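Cell wall binding protein cwp8 (Peptoclostridium difficile, PDB 5J6Q) probably anchors itself to the bacterial cell wall through three CWB2 modules, as a surface (S-layer-associated) protein built from several domains. Local coordinates at residues S432-A437 with A442-T447; T535-A540 with A545-T550; T570-I575 with N582-I587. All blocks are in the same frame, centred on the assembly; numbering follows the deposited sequence.

Interaction 1. Residues S432-A437 with A442-T447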
ATOM      1  N   SER A 432      26.924  10.138 -13.279  1.00 27.85           N
ATOM      2  CA  SER A 432      26.632   8.976 -14.075  1.00 31.65           C
ATOM      3  C   SER A 432      27.722   7.846 -13.981  1.00 32.99           C
ATOM      4  O   SER A 432      27.436   6.641 -14.196  1.00 30.74           O
ATOM      5  CB  SER A 432      26.457   9.483 -15.505  1.00 37.30           C
ATOM      6  OG  SER A 432      25.124   9.905 -15.763  1.00 34.81           O
ATOM      7  N   ILE A 433      28.954   8.226 -13.619  1.00 34.66           N
ATOM      8  CA  ILE A 433      30.073   7.268 -13.519  1.00 30.20           C
ATOM      9  C   ILE A 433      30.399   6.946 -12.069  1.00 31.25           C
ATOM     10  O   ILE A 433      31.249   6.111 -11.848  1.00 39.18           O
ATOM     11  CB  ILE A 433      31.255   7.951 -14.317  1.00 37.94           C
ATOM     12  CG1 ILE A 433      32.263   6.900 -14.803  1.00 44.39           C
ATOM     13  CG2 ILE A 433      31.970   8.986 -13.423  1.00 35.51           C
ATOM     14  CD1 ILE A 433      31.657   5.695 -15.562  1.00 44.66           C
ATOM     15  N   SER A 434      29.728   7.575 -11.038  1.00 34.69           N
ATOM     16  CA  SER A 434      30.017   7.218  -9.647  1.00 34.06           C
ATOM     17  C   SER A 434      29.842   5.724  -9.331  1.00 36.87           C
ATOM     18  O   SER A 434      30.738   5.199  -8.714  1.00 37.27           O
ATOM     19  CB  SER A 434      29.146   8.047  -8.692  1.00 36.38           C
ATOM     20  OG  SER A 434      29.640   9.387  -8.722  1.00 36.90           O
ATOM     21  N   ALA A 435      28.746   5.052  -9.742  1.00 34.34           N
ATOM     22  CA  ALA A 435      28.598   3.647  -9.355  1.00 41.84           C
ATOM     23  C   ALA A 435      29.764   2.830  -9.943  1.00 36.26           C
ATOM     24  O   ALA A 435      30.351   2.072  -9.246  1.00 34.46           O
ATOM     25  CB  ALA A 435      27.276   3.084  -9.885  1.00 34.67           C
ATOM     26  N   ARG A 436      30.048   3.017 -11.246  1.00 37.60           N
ATOM     27  CA  ARG A 436      31.076   2.249 -11.941  1.00 41.50           C
ATOM     28  C   ARG A 436      32.398   2.457 -11.263  1.00 42.29           C
ATOM     29  O   ARG A 436      33.098   1.448 -11.035  1.00 40.89           O
ATOM     30  CB  ARG A 436      31.107   2.673 -13.411  1.00 42.86           C
ATOM     31  CG  ARG A 436      32.348   2.252 -14.123  1.00 42.89           C
ATOM     32  CD  ARG A 436      32.267   0.722 -14.267  1.00 44.96           C
ATOM     33  NE  ARG A 436      33.429   0.189 -14.944  1.00 50.07           N
ATOM     34  CZ  ARG A 436      33.448  -0.999 -15.560  1.00 62.05           C
ATOM     35  NH1 ARG A 436      34.558  -1.415 -16.154  1.00 52.82           N
ATOM     36  NH2 ARG A 436      32.355  -1.778 -15.583  1.00 45.35           N
ATOM     37  N   ALA A 437      32.726   3.727 -10.893  1.00 36.10           N
ATOM     38  CA  ALA A 437      33.980   3.978 -10.232  1.00 39.88           C
ATOM     39  C   ALA A 437      33.997   3.358  -8.850  1.00 43.66           C
ATOM     40  O   ALA A 437      35.014   2.725  -8.501  1.00 41.85           O
ATOM     41  CB  ALA A 437      34.247   5.441 -10.108  1.00 35.38           C
ATOM     42  N   ALA A 442      38.170   2.957  -8.694  1.00 56.69           N
ATOM     43  CA  ALA A 442      38.606   4.019  -9.594  1.00 53.85           C
ATOM     44  C   ALA A 442      38.368   5.406  -9.036  1.00 54.79           C
ATOM     45  O   ALA A 442      37.252   5.745  -8.628  1.00 56.26           O
ATOM     46  CB  ALA A 442      37.899   3.886 -10.920  1.00 54.02           C
ATOM     47  N   PRO A 443      39.421   6.233  -8.921  1.00 53.53           N
ATOM     48  CA  PRO A 443      39.204   7.577  -8.415  1.00 50.03           C
ATOM     49  C   PRO A 443      38.497   8.424  -9.461  1.00 49.49           C
ATOM     50  O   PRO A 443      38.488   8.122 -10.668  1.00 46.21           O
ATOM     51  CB  PRO A 443      40.629   8.075  -8.101  1.00 51.22           C
ATOM     52  CG  PRO A 443      41.528   7.175  -8.891  1.00 53.44           C
ATOM     53  CD  PRO A 443      40.848   5.870  -8.912  1.00 53.84           C
ATOM     54  N   ILE A 444      37.944   9.532  -8.992  1.00 49.19           N
ATOM     55  CA  ILE A 444      37.265  10.422  -9.866  1.00 50.18           C
ATOM     56  C   ILE A 444      38.003  11.691  -9.647  1.00 50.85           C
ATOM     57  O   ILE A 444      37.870  12.299  -8.588  1.00 48.37           O
ATOM     58  CB  ILE A 444      35.763  10.575  -9.477  1.00 49.96           C
ATOM     59  CG1 ILE A 444      34.957   9.308  -9.871  1.00 43.99           C
ATOM     60  CG2 ILE A 444      35.205  11.802 -10.148  1.00 40.54           C
ATOM     61  CD1 ILE A 444      33.550   9.314  -9.196  1.00 40.03           C
ATOM     62  N   ILE A 445      38.752  12.118 -10.651  1.00 52.94           N
ATOM     63  CA  ILE A 445      39.557  13.299 -10.489  1.00 51.07           C
ATOM     64  C   ILE A 445      38.817  14.412 -11.139  1.00 53.46           C
ATOM     65  O   ILE A 445      38.381  14.276 -12.286  1.00 54.88           O
ATOM     66  CB  ILE A 445      40.940  13.006 -11.156  1.00 54.84           C
ATOM     67  CG1 ILE A 445      41.632  11.776 -10.462  1.00 47.72           C
ATOM     68  CG2 ILE A 445      41.810  14.254 -11.081  1.00 53.08           C
ATOM     69  CD1 ILE A 445      41.808  11.999  -8.921  1.00 46.48           C
ATOM     70  N   VAL A 446      38.664  15.480 -10.423  1.00 49.29           N
ATOM     71  CA  VAL A 446      37.971  16.661 -10.874  1.00 48.39           C
ATOM     72  C   VAL A 446      39.086  17.654 -11.275  1.00 55.90           C
ATOM     73  O   VAL A 446      39.999  17.852 -10.469  1.00 57.78           O
ATOM     74  CB  VAL A 446      37.154  17.185  -9.705  1.00 46.32           C
ATOM     75  CG1 VAL A 446      36.402  18.456 -10.086  1.00 44.74           C
ATOM     76  CG2 VAL A 446      36.183  16.118  -9.205  1.00 44.76           C
ATOM     77  N   THR A 447      38.994  18.303 -12.484  1.00 62.62           N
ATOM     78  CA  THR A 447      40.057  19.210 -12.911  1.00 70.47           C
ATOM     79  C   THR A 447      39.521  20.537 -13.476  1.00 73.44           C
ATOM     80  O   THR A 447      38.374  20.632 -13.955  1.00 72.46           O
ATOM     81  CB  THR A 447      40.951  18.477 -13.950  1.00 73.83           C
ATOM     82  OG1 THR A 447      42.114  19.292 -14.219  1.00 74.79           O
ATOM     83  CG2 THR A 447      40.206  18.201 -15.268  1.00 71.15           C
TER
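Ala437 and Ile444 carry the apolar part of this helix-to-strand contact. The CB of Ala437 rests on CG1 of Ile444 at 3.9 Å, and the same methyl group meets the CB of Ala442 at 4.1 Å, so a single short side chain touches both the first strand residue and Ala442, two positions before it. Ile444 reaches the helix with its longer branch: CG1 stands anti to the carbonyl carbon (chi1 -74°) and the chain stays extended, which carries CD1 forward into the groove between Ser434 and Ala437, one helical turn apart. There CD1 lies 4.0 Å from CB of Ala437 and 3.9 Å from OG of Ser434. Phe420, on the neighbouring strand, adds its side chain against both Ala437 and Ala442.

Helix 434-438 and strand 444-447 are the second half of a beta-alpha-beta crossover that begins with strand 418-423. The returning strand lies parallel to the first and forms one edge of the four-stranded sheet of this CWB2 module.

Polar contacts are few. Ala442 N donates to Ala437 O over 3.2 Å, a distinctly bent bond with an N-H...O angle of 137° that links the last turn of the helix to the turn before the strand. The hydroxyl of Ser434 meets Ile444 merely by van der Waals contact. Its hydrogen bond goes instead to the carbonyl O of Leu326, in the first CWB2 module.

Interaction 2. Residues T535-A540 with A545-T550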
ATOM      1  N   THR A 535      24.239   9.649  -2.855  1.00 38.28           N
ATOM      2  CA  THR A 535      24.228   8.717  -1.691  1.00 33.95           C
ATOM      3  C   THR A 535      23.994   7.266  -2.143  1.00 34.05           C
ATOM      4  O   THR A 535      24.510   6.357  -1.493  1.00 31.06           O
ATOM      5  CB  THR A 535      23.158   9.069  -0.653  1.00 31.71           C
ATOM      6  OG1 THR A 535      21.879   9.146  -1.234  1.00 34.24           O
ATOM      7  CG2 THR A 535      23.457  10.392   0.055  1.00 36.16           C
ATOM      8  N   ALA A 536      23.265   7.041  -3.296  1.00 32.74           N
ATOM      9  CA  ALA A 536      23.084   5.674  -3.745  1.00 31.16           C
ATOM     10  C   ALA A 536      24.207   5.071  -4.636  1.00 31.40           C
ATOM     11  O   ALA A 536      24.198   3.826  -4.860  1.00 32.65           O
ATOM     12  CB  ALA A 536      21.750   5.528  -4.489  1.00 30.74           C
ATOM     13  N   ALA A 537      25.135   5.814  -5.125  1.00 32.28           N
ATOM     14  CA  ALA A 537      26.085   5.177  -6.016  1.00 29.80           C
ATOM     15  C   ALA A 537      26.854   3.931  -5.326  1.00 31.03           C
ATOM     16  O   ALA A 537      27.034   2.996  -6.050  1.00 30.06           O
ATOM     17  CB  ALA A 537      27.082   6.195  -6.538  1.00 26.26           C
ATOM     18  N   PRO A 538      27.326   3.906  -4.024  1.00 32.24           N
ATOM     19  CA  PRO A 538      28.021   2.688  -3.478  1.00 36.02           C
ATOM     20  C   PRO A 538      27.054   1.565  -3.418  1.00 38.47           C
ATOM     21  O   PRO A 538      27.434   0.381  -3.492  1.00 44.23           O
ATOM     22  CB  PRO A 538      28.516   3.133  -2.069  1.00 36.81           C
ATOM     23  CG  PRO A 538      27.964   4.648  -1.920  1.00 36.55           C
ATOM     24  CD  PRO A 538      27.709   5.122  -3.286  1.00 36.28           C
ATOM     25  N   LEU A 539      25.723   1.911  -3.233  1.00 38.38           N
ATOM     26  CA  LEU A 539      24.729   0.882  -3.208  1.00 36.10           C
ATOM     27  C   LEU A 539      24.593   0.274  -4.616  1.00 37.86           C
ATOM     28  O   LEU A 539      24.658  -0.985  -4.774  1.00 33.72           O
ATOM     29  CB  LEU A 539      23.429   1.445  -2.651  1.00 39.11           C
ATOM     30  CG  LEU A 539      22.224   0.573  -2.975  1.00 37.84           C
ATOM     31  CD1 LEU A 539      22.296  -0.712  -2.175  1.00 26.00           C
ATOM     32  CD2 LEU A 539      20.947   1.248  -2.563  1.00 24.03           C
ATOM     33  N   ALA A 540      24.448   1.118  -5.647  1.00 33.54           N
ATOM     34  CA  ALA A 540      24.401   0.569  -6.996  1.00 34.84           C
ATOM     35  C   ALA A 540      25.763  -0.156  -7.306  1.00 35.34           C
ATOM     36  O   ALA A 540      25.707  -1.178  -7.985  1.00 33.32           O
ATOM     37  CB  ALA A 540      24.202   1.642  -8.019  1.00 30.58           C
ATOM     38  N   ALA A 545      25.336  -2.373 -10.668  1.00 35.21           N
ATOM     39  CA  ALA A 545      24.164  -1.990 -11.413  1.00 27.44           C
ATOM     40  C   ALA A 545      24.300  -0.472 -11.693  1.00 29.37           C
ATOM     41  O   ALA A 545      25.006   0.224 -10.982  1.00 29.14           O
ATOM     42  CB  ALA A 545      22.893  -2.264 -10.485  1.00 28.27           C
ATOM     43  N   PRO A 546      23.675   0.014 -12.754  1.00 30.11           N
ATOM     44  CA  PRO A 546      23.781   1.456 -13.065  1.00 28.73           C
ATOM     45  C   PRO A 546      22.640   2.365 -12.357  1.00 29.33           C
ATOM     46  O   PRO A 546      21.645   1.873 -11.840  1.00 28.46           O
ATOM     47  CB  PRO A 546      23.559   1.464 -14.564  1.00 25.86           C
ATOM     48  CG  PRO A 546      22.390   0.475 -14.694  1.00 30.70           C
ATOM     49  CD  PRO A 546      22.993  -0.720 -13.845  1.00 28.79           C
ATOM     50  N   ILE A 547      22.839   3.690 -12.406  1.00 30.04           N
ATOM     51  CA  ILE A 547      21.871   4.609 -11.890  1.00 27.70           C
ATOM     52  C   ILE A 547      21.350   5.342 -13.156  1.00 27.32           C
ATOM     53  O   ILE A 547      22.114   6.001 -13.828  1.00 28.00           O
ATOM     54  CB  ILE A 547      22.436   5.606 -10.868  1.00 32.66           C
ATOM     55  CG1 ILE A 547      22.833   4.854  -9.594  1.00 29.38           C
ATOM     56  CG2 ILE A 547      21.265   6.740 -10.526  1.00 27.54           C
ATOM     57  CD1 ILE A 547      23.506   5.731  -8.478  1.00 31.69           C
ATOM     58  N   VAL A 548      20.104   5.131 -13.518  1.00 24.50           N
ATOM     59  CA  VAL A 548      19.552   5.878 -14.641  1.00 25.23           C
ATOM     60  C   VAL A 548      19.217   7.305 -14.033  1.00 26.57           C
ATOM     61  O   VAL A 548      18.528   7.369 -13.010  1.00 27.53           O
ATOM     62  CB  VAL A 548      18.256   5.136 -15.078  1.00 25.70           C
ATOM     63  CG1 VAL A 548      17.397   5.988 -16.093  1.00 22.90           C
ATOM     64  CG2 VAL A 548      18.654   3.767 -15.712  1.00 27.56           C
ATOM     65  N   LEU A 549      19.678   8.408 -14.638  1.00 25.32           N
ATOM     66  CA  LEU A 549      19.308   9.717 -14.027  1.00 25.61           C
ATOM     67  C   LEU A 549      18.146  10.324 -14.819  1.00 36.26           C
ATOM     68  O   LEU A 549      18.242  10.652 -16.038  1.00 31.41           O
ATOM     69  CB  LEU A 549      20.486  10.668 -14.084  1.00 26.72           C
ATOM     70  CG  LEU A 549      21.655  10.236 -13.191  1.00 32.94           C
ATOM     71  CD1 LEU A 549      22.835  11.160 -13.496  1.00 29.05           C
ATOM     72  CD2 LEU A 549      21.285  10.227 -11.669  1.00 26.59           C
ATOM     73  N   THR A 550      16.992  10.431 -14.106  1.00 34.94           N
ATOM     74  CA  THR A 550      15.910  11.098 -14.757  1.00 33.51           C
ATOM     75  C   THR A 550      14.926  11.685 -13.717  1.00 34.70           C
ATOM     76  O   THR A 550      14.772  11.105 -12.630  1.00 32.77           O
ATOM     77  CB  THR A 550      15.113  10.135 -15.666  1.00 35.01           C
ATOM     78  OG1 THR A 550      14.321  10.941 -16.575  1.00 35.37           O
ATOM     79  CG2 THR A 550      14.168   9.299 -14.893  1.00 27.36           C
TER
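From Ala540 the chain turns back through Ala545, whose N-H bonds to Ala540 O, and the helix segment 535-540 and strand 547-549 run at 143° to each other with their axes 10.4 Å apart at closest approach. That bond is 3.0 Å from Ala545 N to Ala540 O and fairly straight, at 159°, although the donor stands clearly tilted from the plane of the carbonyl. The helix itself is kinked around Pro538 and Leu539, where neither backbone N bonds to the preceding turn; that of the proline has no hydrogen to give.

Among the side chains, Ile547 does the reaching. With CG1 anti to the carbonyl carbon (chi1 -68°) and an extended chain beyond, it lies against the helix at two levels. Its CG1 packs on CB of Ala540 at 3.8 Å, while CD1 slides in one turn earlier and comes 3.6 Å from CA of Ala537, closer than the 4.1 Å that separates it from CB of Ala537. The terminal methyl therefore presses on the helix backbone itself, beside Ala536. Ala540 CB also approaches Ala545 O at 3.4 Å. Together these elements complete the beta-alpha-beta unit that starts at strand 516-519, to which strand 547-549 pairs in parallel.

All five touching residues are buried, and across the two segments the hydrogen bonding is confined to the backbone. The chemistry is thus a division of labour: one amide-to-carbonyl bond bridges the turn, while small alanine side chains let an isoleucine lie close to the helix.

Interaction 3. Residues T570-I575 with N582-I587. With SO4 (sulfate ion), chain H.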
ATOM      1  N   THR A 570      16.110  -7.629 -12.983  1.00 42.52           N
ATOM      2  CA  THR A 570      14.916  -8.258 -12.411  1.00 43.74           C
ATOM      3  C   THR A 570      14.443  -7.462 -11.246  1.00 47.83           C
ATOM      4  O   THR A 570      13.659  -7.968 -10.437  1.00 49.63           O
ATOM      5  CB  THR A 570      15.212  -9.730 -12.013  1.00 49.90           C
ATOM      6  OG1 THR A 570      16.323  -9.764 -11.101  1.00 53.54           O
ATOM      7  CG2 THR A 570      15.514 -10.597 -13.267  1.00 52.13           C
ATOM      8  N   LYS A 571      14.842  -6.151 -11.197  1.00 45.83           N
ATOM      9  CA  LYS A 571      14.486  -5.264 -10.092  1.00 38.75           C
ATOM     10  C   LYS A 571      14.783  -3.796 -10.469  1.00 35.99           C
ATOM     11  O   LYS A 571      15.889  -3.476 -11.006  1.00 36.68           O
ATOM     12  CB  LYS A 571      15.318  -5.658  -8.814  1.00 36.65           C
ATOM     13  CG  LYS A 571      14.690  -5.152  -7.512  1.00 38.56           C
ATOM     14  CD  LYS A 571      15.608  -5.281  -6.319  1.00 38.87           C
ATOM     15  CE  LYS A 571      14.753  -5.140  -5.072  1.00 40.13           C
ATOM     16  NZ  LYS A 571      15.533  -5.061  -3.801  1.00 37.49           N
ATOM     17  N   LEU A 572      13.865  -2.933 -10.240  1.00 31.78           N
ATOM     18  CA  LEU A 572      14.078  -1.471 -10.460  1.00 30.27           C
ATOM     19  C   LEU A 572      14.004  -0.824  -9.068  1.00 32.01           C
ATOM     20  O   LEU A 572      13.009  -0.984  -8.381  1.00 34.32           O
ATOM     21  CB  LEU A 572      13.007  -1.016 -11.406  1.00 33.82           C
ATOM     22  CG  LEU A 572      12.969   0.459 -11.759  1.00 33.40           C
ATOM     23  CD1 LEU A 572      14.374   1.044 -12.133  1.00 37.83           C
ATOM     24  CD2 LEU A 572      11.996   0.519 -12.901  1.00 42.17           C
ATOM     25  N   VAL A 573      15.087  -0.208  -8.586  1.00 33.79           N
ATOM     26  CA  VAL A 573      15.063   0.427  -7.258  1.00 34.93           C
ATOM     27  C   VAL A 573      15.029   1.961  -7.493  1.00 37.99           C
ATOM     28  O   VAL A 573      16.001   2.475  -8.029  1.00 44.16           O
ATOM     29  CB  VAL A 573      16.320   0.067  -6.456  1.00 32.36           C
ATOM     30  CG1 VAL A 573      16.336   0.726  -5.093  1.00 26.18           C
ATOM     31  CG2 VAL A 573      16.473  -1.469  -6.316  1.00 31.78           C
ATOM     32  N   GLN A 574      13.975   2.679  -7.139  1.00 34.02           N
ATOM     33  CA  GLN A 574      13.983   4.180  -7.231  1.00 26.29           C
ATOM     34  C   GLN A 574      14.621   4.840  -5.969  1.00 26.04           C
ATOM     35  O   GLN A 574      14.175   4.534  -4.883  1.00 29.47           O
ATOM     36  CB  GLN A 574      12.511   4.729  -7.293  1.00 29.09           C
ATOM     37  CG  GLN A 574      12.448   6.265  -7.094  1.00 26.38           C
ATOM     38  CD  GLN A 574      11.087   6.759  -7.501  1.00 35.32           C
ATOM     39  OE1 GLN A 574      10.463   6.198  -8.397  1.00 33.43           O
ATOM     40  NE2 GLN A 574      10.531   7.700  -6.739  1.00 27.75           N
ATOM     41  N   ILE A 575      15.593   5.735  -6.077  1.00 25.14           N
ATOM     42  CA  ILE A 575      16.130   6.440  -4.922  1.00 26.27           C
ATOM     43  C   ILE A 575      15.418   7.834  -4.817  1.00 30.58           C
ATOM     44  O   ILE A 575      15.482   8.588  -5.828  1.00 30.03           O
ATOM     45  CB  ILE A 575      17.663   6.784  -5.062  1.00 25.85           C
ATOM     46  CG1 ILE A 575      18.502   5.464  -5.416  1.00 30.60           C
ATOM     47  CG2 ILE A 575      18.237   7.389  -3.704  1.00 20.36           C
ATOM     48  CD1 ILE A 575      18.134   4.427  -4.438  1.00 22.40           C
ATOM     49  N   ASN A 582       5.583   7.775 -14.943  1.00 36.10           N
ATOM     50  CA  ASN A 582       5.808   7.378 -16.357  1.00 45.87           C
ATOM     51  C   ASN A 582       7.308   6.915 -16.706  1.00 45.46           C
ATOM     52  O   ASN A 582       7.481   5.989 -17.512  1.00 44.19           O
ATOM     53  CB  ASN A 582       5.443   8.496 -17.254  1.00 47.06           C
ATOM     54  CG  ASN A 582       3.934   8.569 -17.495  1.00 63.57           C
ATOM     55  OD1 ASN A 582       3.504   9.526 -18.163  1.00 71.94           O
ATOM     56  ND2 ASN A 582       3.064   7.640 -16.989  1.00 65.93           N
ATOM     57  N   ALA A 583       8.338   7.542 -16.107  1.00 41.60           N
ATOM     58  CA  ALA A 583       9.724   7.151 -16.384  1.00 40.62           C
ATOM     59  C   ALA A 583       9.957   5.801 -15.793  1.00 38.19           C
ATOM     60  O   ALA A 583      10.645   5.024 -16.415  1.00 35.21           O
ATOM     61  CB  ALA A 583      10.739   8.130 -15.763  1.00 41.35           C
ATOM     62  N   ILE A 584       9.422   5.544 -14.589  1.00 34.59           N
ATOM     63  CA  ILE A 584       9.518   4.215 -13.982  1.00 34.24           C
ATOM     64  C   ILE A 584       8.778   3.217 -14.871  1.00 37.60           C
ATOM     65  O   ILE A 584       9.224   2.034 -15.014  1.00 37.48           O
ATOM     66  CB  ILE A 584       8.855   4.143 -12.551  1.00 33.73           C
ATOM     67  CG1 ILE A 584       9.517   5.145 -11.548  1.00 38.06           C
ATOM     68  CG2 ILE A 584       8.907   2.698 -11.946  1.00 29.48           C
ATOM     69  CD1 ILE A 584      11.043   5.372 -11.615  1.00 40.31           C
ATOM     70  N   GLU A 585       7.639   3.644 -15.466  1.00 37.13           N
ATOM     71  CA  GLU A 585       6.881   2.679 -16.252  1.00 41.52           C
ATOM     72  C   GLU A 585       7.694   2.427 -17.521  1.00 38.02           C
ATOM     73  O   GLU A 585       7.882   1.246 -17.868  1.00 34.12           O
ATOM     74  CB  GLU A 585       5.439   3.175 -16.580  1.00 38.95           C
ATOM     75  CG  GLU A 585       4.590   3.231 -15.313  1.00 42.73           C
ATOM     76  CD  GLU A 585       3.220   3.838 -15.559  1.00 55.27           C
ATOM     77  OE1 GLU A 585       2.253   3.210 -15.134  1.00 63.08           O
ATOM     78  OE2 GLU A 585       3.125   4.958 -16.152  1.00 60.09           O
ATOM     79  N   LYS A 586       8.213   3.496 -18.120  1.00 27.53           N
ATOM     80  CA  LYS A 586       9.021   3.425 -19.351  1.00 31.01           C
ATOM     81  C   LYS A 586      10.170   2.464 -19.105  1.00 37.51           C
ATOM     82  O   LYS A 586      10.409   1.596 -19.938  1.00 42.74           O
ATOM     83  CB  LYS A 586       9.607   4.830 -19.742  1.00 33.53           C
ATOM     84  CG  LYS A 586      10.044   5.004 -21.259  1.00 39.47           C
ATOM     85  CD  LYS A 586       9.199   4.053 -22.245  1.00 39.37           C
ATOM     86  CE  LYS A 586       8.044   4.781 -22.964  1.00 48.42           C
ATOM     87  NZ  LYS A 586       7.158   3.767 -23.623  1.00 52.08           N
ATOM     88  N   ILE A 587      10.854   2.580 -17.928  1.00 37.78           N
ATOM     89  CA  ILE A 587      12.011   1.778 -17.617  1.00 41.64           C
ATOM     90  C   ILE A 587      11.582   0.304 -17.501  1.00 45.78           C
ATOM     91  O   ILE A 587      12.206  -0.584 -18.110  1.00 44.84           O
ATOM     92  CB  ILE A 587      12.741   2.298 -16.312  1.00 41.51           C
ATOM     93  CG1 ILE A 587      13.339   3.706 -16.487  1.00 34.64           C
ATOM     94  CG2 ILE A 587      13.859   1.348 -15.956  1.00 30.44           C
ATOM     95  CD1 ILE A 587      13.829   4.249 -15.151  1.00 38.60           C
TER
HETATM   96  S   SO4 H 707      18.241  -2.423  -3.420  1.00 75.60           S
HETATM   97  O1  SO4 H 707      18.454  -1.127  -4.080  1.00 77.70           O
HETATM   98  O2  SO4 H 707      16.920  -2.313  -2.541  1.00 69.86           O
HETATM   99  O3  SO4 H 707      18.103  -3.632  -4.293  1.00 71.55           O
HETATM  100  O4  SO4 H 707      19.507  -2.402  -2.722  1.00 75.77           O
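Lys571 NZ is gripped from several directions: it donates to O3 of the sulfate ion at 3.0 Å and, weakly, to O2 of the same ion at 3.3 Å, and it forms salt bridges with Glu283 and Glu287. The chain of Lys571 is fully extended, with CG anti to the backbone N (chi1 -160°), which carries the ammonium group out to the sulfate, which also lies against the Val573 methyls. Lys515 and Tyr517 also bond to the sulfate. The ion probably came from the crystallisation liquor, but it marks a spot where cationic and hydroxyl groups can hold an anion, the two glutamates probably balancing part of the lysine's positive charge.

The strand meets the helix through Leu572 and Gln574, whose side chains leave the strand on the face opposite that of Val573. Leu572 crosses Ile587 at about a right angle; its CD2 lies 3.7 Å from CG2 of Ile587 and 3.9 Å from CG2 of Ile584, fitting between two residues of neighbouring helical turns. Gln574 likewise crosses Ile584, and its OE1 comes 3.4 Å from the methyl CD1 of that residue. No bond is made there: the amide oxygen accepts from Arg200, and NE2 bonds to the backbone O of Gly576. On the helix, Asn582 ND2 donates to Glu585 OE2 at 2.8 Å, nearly in line with the carboxylate C-O bond, a bond within the helix, on its outer side.

Strand 572-575 runs between parallel strands 286-289 and 516-519, and helix segment 582-587 packs on its face, running nearly antiparallel to it (157°), axes 10.4 Å apart at closest approach. Val518 and Val286, from the flanking strands, also touch that helix. Ile575 turns to the opposite face of the sheet, against helix 531-542, a layered alpha-beta-alpha arrangement.

The three contacts lie in series along the chain, and interaction 2 is the middle member in space. Its centre is about 12 Å from the centres of interactions 1 and 3, which are themselves about 24 Å apart and do not touch. Interactions 1 and 2 belong to different CWB2 modules and meet at their interface: Ser434 CB meets Ala537 CB at 3.5 Å, and Asn502 bonds both Ser432 and the backbone of Ile547 and Leu549. Interactions 2 and 3 share one sheet and meet where Ala536 CB packs on Ile575 CG1 at 3.4 Å. The sulfate held by Lys571 also borders interaction 2, its O4 lying 3.3 Å from Leu539 CD1.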